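Local coordinates for protein alcohol dehydrogenase (Aeropyrum pernix, PDB 1H2B) that probably oxidises alcohols with NAD+ as a zinc-dependent dehydrogenase, binding the dinucleotide in a Rossmann-type domain beside a zinc site, at residues G40-I45 and N125-G130; S147-P152 and V313-L318; G187-I192 and E248-R253. All coordinates share one frame; numbering follows the deposited sequence.

Contact 1: residues G40-I45 and N125-G130; sequences GRFDVI and NLEFPG
Arg41 reaches across to the loop 125-130 and puts one nitrogen, NH1, on two acceptors. NH1 donates to the backbone Asn125 O at 2.7 Å, almost in line with the carbonyl bond (C=O...N 172°), and Arg41 NH1 also meets Glu127 OE1 at 2.7 Å, in a salt bridge that uses the anti lone pair of the carboxylate oxygen. Both acceptors lie at the edge of the guanidinium group, close to its plane, and the carboxylate is turned only 27° from that plane. Arg41 NH2 adds a weak bond to Asn125 O at 3.2 Å. The arginine chain gets there with CG lodged between its backbone N and carbonyl carbon (chi1 75°) and a bend at chi3. Arg41 CG sits over one face of the Phe42 ring, offset toward the rim; the ring's CZ stands 3.7 Å from Glu127 OE1, ring and carboxylate planes steeply inclined. Farther out, Phe42 makes a cation-pi contact with Arg142, and the side chain of Asn125 is turned to Asp109, a ligand of the second zinc, through an ND2 to OD2 hydrogen bond. Both N-H groups of NH1, with a weak third bond from NH2, thus tie the turn just before strand 44-52 of the GroES-like domain to the loop after the zinc-binding residues, and the guanidinium charge is likely to stabilise Glu127 as a carboxylate.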
# COMPACT_ATOMS: atom_id res chain seq x y z
N GLY B 40 0.86 28.08 28.08
CA GLY B 40 0.89 26.65 27.86
C GLY B 40 1.11 26.28 26.41
O GLY B 40 2.07 26.76 25.76
N ARG B 41 0.20 25.46 25.89
CA ARG B 41 0.32 24.97 24.52
C ARG B 41 -0.08 26.05 23.52
O ARG B 41 0.23 25.94 22.32
CB ARG B 41 -0.53 23.73 24.28
CG ARG B 41 -2.03 24.07 24.18
CD ARG B 41 -2.98 22.88 24.30
NE ARG B 41 -2.51 21.71 23.56
CZ ARG B 41 -3.28 20.67 23.22
NH1 ARG B 41 -4.58 20.66 23.53
NH2 ARG B 41 -2.76 19.65 22.55
N PHE B 42 -0.77 27.09 24.01
CA PHE B 42 -1.10 28.21 23.15
C PHE B 42 0.04 29.20 23.13
O PHE B 42 0.00 30.23 23.81
CB PHE B 42 -2.42 28.84 23.60
CG PHE B 42 -3.56 27.89 23.50
CD1 PHE B 42 -4.05 27.26 24.64
CD2 PHE B 42 -4.12 27.60 22.25
CE1 PHE B 42 -5.12 26.33 24.51
CE2 PHE B 42 -5.16 26.68 22.12
CZ PHE B 42 -5.66 26.04 23.27
N ASP B 43 1.06 28.86 22.35
CA ASP B 43 2.29 29.64 22.40
C ASP B 43 2.44 30.55 21.17
O ASP B 43 3.50 31.14 20.94
CB ASP B 43 3.49 28.71 22.57
CG ASP B 43 3.57 27.65 21.48
OD1 ASP B 43 2.80 27.74 20.49
OD2 ASP B 43 4.36 26.69 21.56
N VAL B 44 1.36 30.73 20.41
CA VAL B 44 1.35 31.68 19.29
C VAL B 44 0.04 32.43 19.26
O VAL B 44 -1.00 31.84 19.43
CB VAL B 44 1.49 30.97 17.90
CG1 VAL B 44 1.31 31.96 16.75
CG2 VAL B 44 2.84 30.27 17.80
N ILE B 45 0.12 33.75 19.10
CA ILE B 45 -1.09 34.52 18.76
C ILE B 45 -0.95 35.10 17.36
O ILE B 45 0.08 35.69 16.99
CB ILE B 45 -1.38 35.63 19.81
CG1 ILE B 45 -1.73 34.98 21.14
CG2 ILE B 45 -2.55 36.54 19.31
CD1 ILE B 45 -1.70 35.96 22.33
N ASN B 125 -5.02 14.66 22.80
CA ASN B 125 -5.40 15.86 23.54
C ASN B 125 -5.80 16.99 22.62
O ASN B 125 -5.53 18.16 22.89
CB ASN B 125 -4.26 16.30 24.47
CG ASN B 125 -4.04 15.33 25.63
OD1 ASN B 125 -4.98 14.93 26.33
ND2 ASN B 125 -2.78 14.95 25.84
N LEU B 126 -6.46 16.63 21.52
CA LEU B 126 -6.78 17.57 20.45
C LEU B 126 -7.75 18.66 20.88
O LEU B 126 -8.79 18.40 21.49
CB LEU B 126 -7.42 16.78 19.29
CG LEU B 126 -7.59 17.50 17.96
CD1 LEU B 126 -6.72 18.68 17.84
CD2 LEU B 126 -7.13 16.50 16.95
N GLU B 127 -7.40 19.90 20.54
CA GLU B 127 -8.30 21.06 20.67
C GLU B 127 -8.41 21.66 19.26
O GLU B 127 -7.52 21.43 18.44
CB GLU B 127 -7.65 22.05 21.63
CG GLU B 127 -7.53 21.46 23.03
CD GLU B 127 -7.28 22.48 24.12
OE1 GLU B 127 -6.10 22.64 24.53
OE2 GLU B 127 -8.25 23.12 24.58
N PHE B 128 -9.51 22.34 18.97
CA PHE B 128 -9.78 22.71 17.59
C PHE B 128 -10.40 24.09 17.62
O PHE B 128 -11.63 24.24 17.82
CB PHE B 128 -10.72 21.64 16.98
CG PHE B 128 -10.75 21.57 15.46
CD1 PHE B 128 -10.34 20.41 14.81
CD2 PHE B 128 -11.32 22.58 14.71
CE1 PHE B 128 -10.40 20.32 13.41
CE2 PHE B 128 -11.41 22.49 13.32
CZ PHE B 128 -10.94 21.35 12.66
N PRO B 129 -9.58 25.15 17.46
CA PRO B 129 -10.11 26.52 17.41
C PRO B 129 -11.31 26.67 16.44
O PRO B 129 -11.31 26.23 15.29
CB PRO B 129 -8.93 27.34 16.94
CG PRO B 129 -7.73 26.59 17.61
CD PRO B 129 -8.11 25.14 17.37
N GLY B 130 -12.38 27.25 16.97
CA GLY B 130 -13.58 27.41 16.17
C GLY B 130 -14.57 26.28 16.31
O GLY B 130 -15.73 26.48 15.97

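Contact 2: residues S147-P152 and V313-L318; sequences SVIKLP and VELHEL
Ile149 and Leu315 form an apolar strand-to-helix contact, buried, between the short strand 148-150 of the mixed sheet and the first turns of helix 312-323. No hydrogen bond crosses it. The closest backbones are those of Ile149 and His316, with CA atoms 7.2 Å apart, so a single isoleucine side chain spans the gap. Its terminal methyl does the work: Ile149 CD1 lies 3.6 Å from Leu315 CD2 and equally near Leu315 CG, while Leu315 CB stands a little farther off at 3.9 Å from the same Ile149 CD1. The methyl therefore rests against the branch point of the leucine as well as one of its ends. Ile149 CG1 is set beside its own backbone N (chi1 -72°), and with chi2 near 180° the chain is extended, which carries CD1 out to the helix. On the helix, Leu315 has CG anti to the backbone N, chi1 -177°, which presents CG and CD2 to the isoleucine methyl. The same methyl also comes against the helix backbone, Ile149 CD1 to His316 N at 3.7 Å, next to the His316 CB. Ile149 CG2 approaches the imidazole obliquely. Around this pair, Ile149 also packs on Ile102 of the adjoining strand 100-103 and on Tyr312 at the head of the helix, and Leu315 packs on Ile171 of helix 166-181. Leu113 of a second subunit packs on His316, so the helix 312-323 lies between the sheet, helix 166-181 and a subunit interface.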
# COMPACT_ATOMS: atom_id res chain seq x y z
N SER B 147 0.85 24.15 14.80
CA SER B 147 -0.22 24.28 13.81
C SER B 147 0.16 25.25 12.71
O SER B 147 -0.57 25.45 11.76
CB SER B 147 -1.51 24.82 14.50
OG SER B 147 -1.86 24.02 15.61
N VAL B 148 1.31 25.93 12.88
CA VAL B 148 1.67 26.98 11.96
C VAL B 148 2.48 26.50 10.76
O VAL B 148 3.46 25.75 10.91
CB VAL B 148 2.52 28.06 12.70
CG1 VAL B 148 3.04 29.15 11.75
CG2 VAL B 148 1.67 28.71 13.75
N ILE B 149 2.10 26.98 9.58
CA ILE B 149 2.94 26.85 8.38
C ILE B 149 3.23 28.26 7.89
O ILE B 149 2.33 29.04 7.60
CB ILE B 149 2.24 26.02 7.30
CG1 ILE B 149 2.23 24.58 7.76
CG2 ILE B 149 3.02 26.17 5.96
CD1 ILE B 149 1.46 23.71 6.80
N LYS B 150 4.53 28.57 7.80
CA LYS B 150 4.97 29.86 7.30
C LYS B 150 4.83 29.95 5.79
O LYS B 150 5.18 29.02 5.05
CB LYS B 150 6.44 30.06 7.69
CG LYS B 150 6.61 30.41 9.08
CD LYS B 150 8.09 30.57 9.44
CE LYS B 150 8.67 31.83 8.88
NZ LYS B 150 10.14 31.85 9.22
N LEU B 151 4.30 31.09 5.33
CA LEU B 151 4.15 31.37 3.93
C LEU B 151 5.28 32.30 3.51
O LEU B 151 6.00 32.86 4.36
CB LEU B 151 2.79 32.01 3.70
CG LEU B 151 1.69 31.00 4.02
CD1 LEU B 151 0.39 31.66 4.06
CD2 LEU B 151 1.69 29.92 2.94
N PRO B 152 5.49 32.43 2.21
CA PRO B 152 6.58 33.31 1.75
C PRO B 152 6.38 34.72 2.30
O PRO B 152 5.27 35.25 2.29
CB PRO B 152 6.42 33.28 0.23
CG PRO B 152 5.83 31.90 -0.03
CD PRO B 152 4.80 31.79 1.08
N VAL B 313 1.50 17.31 7.44
CA VAL B 313 2.25 17.11 6.19
C VAL B 313 1.36 17.34 4.96
O VAL B 313 1.77 17.96 3.98
CB VAL B 313 2.95 15.74 6.18
CG1 VAL B 313 3.44 15.36 4.79
CG2 VAL B 313 4.11 15.76 7.21
N GLU B 314 0.13 16.86 5.04
CA GLU B 314 -0.84 17.07 3.94
C GLU B 314 -1.12 18.57 3.73
O GLU B 314 -1.20 19.01 2.59
CB GLU B 314 -2.14 16.31 4.25
CG GLU B 314 -1.91 14.82 4.03
CD GLU B 314 -3.00 13.91 4.59
OE1 GLU B 314 -3.76 14.33 5.50
OE2 GLU B 314 -3.07 12.76 4.10
N LEU B 315 -1.23 19.36 4.81
CA LEU B 315 -1.44 20.80 4.62
C LEU B 315 -0.20 21.40 3.94
O LEU B 315 -0.34 22.23 3.03
CB LEU B 315 -1.69 21.52 5.97
CG LEU B 315 -1.98 23.02 5.81
CD1 LEU B 315 -3.14 23.38 4.89
CD2 LEU B 315 -2.14 23.53 7.26
N HIS B 316 0.98 20.94 4.35
CA HIS B 316 2.19 21.44 3.71
C HIS B 316 2.23 21.12 2.22
O HIS B 316 2.57 21.98 1.41
CB HIS B 316 3.41 20.81 4.40
CG HIS B 316 4.69 21.45 4.01
ND1 HIS B 316 5.18 22.58 4.63
CD2 HIS B 316 5.53 21.17 3.00
CE1 HIS B 316 6.30 22.95 4.04
NE2 HIS B 316 6.53 22.11 3.04
N GLU B 317 1.90 19.87 1.85
CA GLU B 317 1.82 19.51 0.43
C GLU B 317 0.82 20.35 -0.34
O GLU B 317 1.05 20.77 -1.47
CB GLU B 317 1.44 18.04 0.29
CG GLU B 317 2.58 17.15 0.82
CD GLU B 317 2.24 15.68 0.92
OE1 GLU B 317 1.15 15.26 0.50
OE2 GLU B 317 3.09 14.92 1.42
N LEU B 318 -0.36 20.58 0.25
CA LEU B 318 -1.36 21.36 -0.42
C LEU B 318 -0.94 22.82 -0.61
O LEU B 318 -1.17 23.38 -1.67
CB LEU B 318 -2.71 21.22 0.36
CG LEU B 318 -3.80 22.13 -0.19
CD1 LEU B 318 -4.32 21.76 -1.60
CD2 LEU B 318 -4.93 22.12 0.83

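Contact 3: residues G187-I192 and E248-R253; sequences GAYVAI and ELTRGR
Tyr189 sets its ring carbon CG beside the backbone N (chi1 -67°) with the ring turned square to the chain, and Thr250 places CG2 likewise beside its backbone N, OG1 lying between N and the carbonyl carbon (chi1 58°). These choices bring the threonine methyl over one face of the tyrosine ring. Thr250 CG2 stands 3.8 Å from the ring centroid and 14° off the normal, a CH-pi contact centred on the ring; its nearest ring atoms are Tyr189 CG and Tyr189 CD1, each at 3.7 Å. At the far end of the ring, Tyr189 OH lies 3.5 Å from the backbone Leu249 O. The tyrosine starts strand 189-193, in the middle of the parallel Rossmann sheet whose neighbouring strands are 213-218 and 255-260, and the threonine is the first residue beyond helix 242-249. That helix ends in a Schellman motif with Arg251, at positive phi, as its C-prime residue, and the chain then turns back through the type I' turn 250-253 toward strand 255-260. An alanine in place of Tyr189 would remove the ring face and is likely to leave the Thr250 methyl without its aromatic mate, opening a gap between strand and helix end. Thr250 OG1 is held away from this ring by a hydrogen bond to Val246 O in the helix. Tyr189 also packs on Val255, Thr213 and Ile215 of the flanking strands, and Arg253 reaches a salt bridge with Glu124 of a neighbouring subunit.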
# COMPACT_ATOMS: atom_id res chain seq x y z
N GLY B 187 -8.93 5.94 -17.36
CA GLY B 187 -10.15 5.25 -17.74
C GLY B 187 -11.11 5.03 -16.56
O GLY B 187 -12.31 4.73 -16.78
N ALA B 188 -10.61 5.19 -15.34
CA ALA B 188 -11.48 5.09 -14.14
C ALA B 188 -12.30 6.36 -14.11
O ALA B 188 -11.85 7.43 -14.56
CB ALA B 188 -10.63 5.03 -12.89
N TYR B 189 -13.47 6.25 -13.48
CA TYR B 189 -14.31 7.42 -13.27
C TYR B 189 -14.38 7.74 -11.79
O TYR B 189 -14.48 6.86 -10.94
CB TYR B 189 -15.75 7.15 -13.68
CG TYR B 189 -15.96 6.91 -15.17
CD1 TYR B 189 -15.88 5.61 -15.69
CD2 TYR B 189 -16.22 7.98 -16.01
CE1 TYR B 189 -16.07 5.41 -17.05
CE2 TYR B 189 -16.40 7.79 -17.36
CZ TYR B 189 -16.33 6.51 -17.86
OH TYR B 189 -16.54 6.32 -19.25
N VAL B 190 -14.38 9.02 -11.51
CA VAL B 190 -14.61 9.51 -10.13
C VAL B 190 -15.77 10.49 -10.18
O VAL B 190 -15.77 11.40 -10.98
CB VAL B 190 -13.33 10.10 -9.49
CG1 VAL B 190 -12.67 11.19 -10.34
CG2 VAL B 190 -13.61 10.62 -8.07
N ALA B 191 -16.77 10.27 -9.32
CA ALA B 191 -17.87 11.24 -9.14
C ALA B 191 -17.54 12.09 -7.94
O ALA B 191 -17.33 11.58 -6.82
CB ALA B 191 -19.17 10.54 -8.88
N ILE B 192 -17.46 13.40 -8.15
CA ILE B 192 -17.21 14.34 -7.06
C ILE B 192 -18.55 15.02 -6.84
O ILE B 192 -19.08 15.66 -7.77
CB ILE B 192 -15.99 15.30 -7.41
CG1 ILE B 192 -15.65 16.23 -6.24
CG2 ILE B 192 -16.17 16.05 -8.77
CD1 ILE B 192 -16.66 17.33 -5.99
N GLU B 248 -25.53 6.08 -17.15
CA GLU B 248 -25.35 6.33 -18.60
C GLU B 248 -23.93 6.78 -18.98
O GLU B 248 -23.37 6.28 -19.95
CB GLU B 248 -26.43 7.30 -19.10
CG GLU B 248 -27.83 6.68 -19.15
CD GLU B 248 -28.93 7.67 -19.53
OE1 GLU B 248 -28.60 8.76 -20.08
OE2 GLU B 248 -30.13 7.38 -19.28
N LEU B 249 -23.33 7.69 -18.21
CA LEU B 249 -21.98 8.14 -18.50
C LEU B 249 -20.95 7.03 -18.43
O LEU B 249 -19.92 7.06 -19.13
CB LEU B 249 -21.54 9.25 -17.55
CG LEU B 249 -22.24 10.59 -17.81
CD1 LEU B 249 -22.04 11.51 -16.67
CD2 LEU B 249 -21.64 11.21 -19.09
N THR B 250 -21.22 6.05 -17.57
CA THR B 250 -20.24 5.01 -17.34
C THR B 250 -20.64 3.71 -17.99
O THR B 250 -20.08 2.67 -17.65
CB THR B 250 -20.05 4.79 -15.82
OG1 THR B 250 -21.31 4.46 -15.23
CG2 THR B 250 -19.56 6.05 -15.12
N ARG B 251 -21.63 3.76 -18.89
CA ARG B 251 -22.09 2.59 -19.64
C ARG B 251 -22.50 1.44 -18.70
O ARG B 251 -22.26 0.25 -18.99
CB ARG B 251 -21.04 2.14 -20.68
CG ARG B 251 -20.77 3.19 -21.74
CD ARG B 251 -19.69 2.79 -22.74
NE ARG B 251 -19.92 3.40 -24.05
CZ ARG B 251 -19.44 4.58 -24.44
NH1 ARG B 251 -18.68 5.31 -23.62
NH2 ARG B 251 -19.72 5.04 -25.66
N GLY B 252 -23.08 1.83 -17.57
CA GLY B 252 -23.69 0.94 -16.60
C GLY B 252 -22.71 0.35 -15.61
O GLY B 252 -23.10 -0.50 -14.78
N ARG B 253 -21.45 0.76 -15.71
CA ARG B 253 -20.43 0.22 -14.83
C ARG B 253 -20.37 0.96 -13.47
O ARG B 253 -19.77 0.42 -12.53
CB ARG B 253 -19.09 0.31 -15.51
CG ARG B 253 -19.08 -0.53 -16.81
CD ARG B 253 -17.72 -1.01 -17.25
NE ARG B 253 -17.41 -2.31 -16.65
CZ ARG B 253 -16.35 -2.55 -15.88
NH1 ARG B 253 -15.47 -1.58 -15.61
NH2 ARG B 253 -16.17 -3.76 -15.37

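Overall arrangement
Contacts 1 and 2 both reach the mixed seven-stranded sheet, their centres about 17 Å apart, whereas contact 3 belongs to the parallel Rossmann sheet, with its centre about 43 Å from that of contact 1 and about 34 Å from that of contact 2. Chemistry follows place. Contact 1, partly buried, relies on charge and hydrogen bonds to join the turn before a strand to a loop near the second zinc. Contact 2, the buried one, rests on apolar packing, with no hydrogen bond across it, and joins a strand to a helix. Contact 3, partly buried and the farthest of the three from the chain's centre, uses an aromatic face against a methyl where a helix ends.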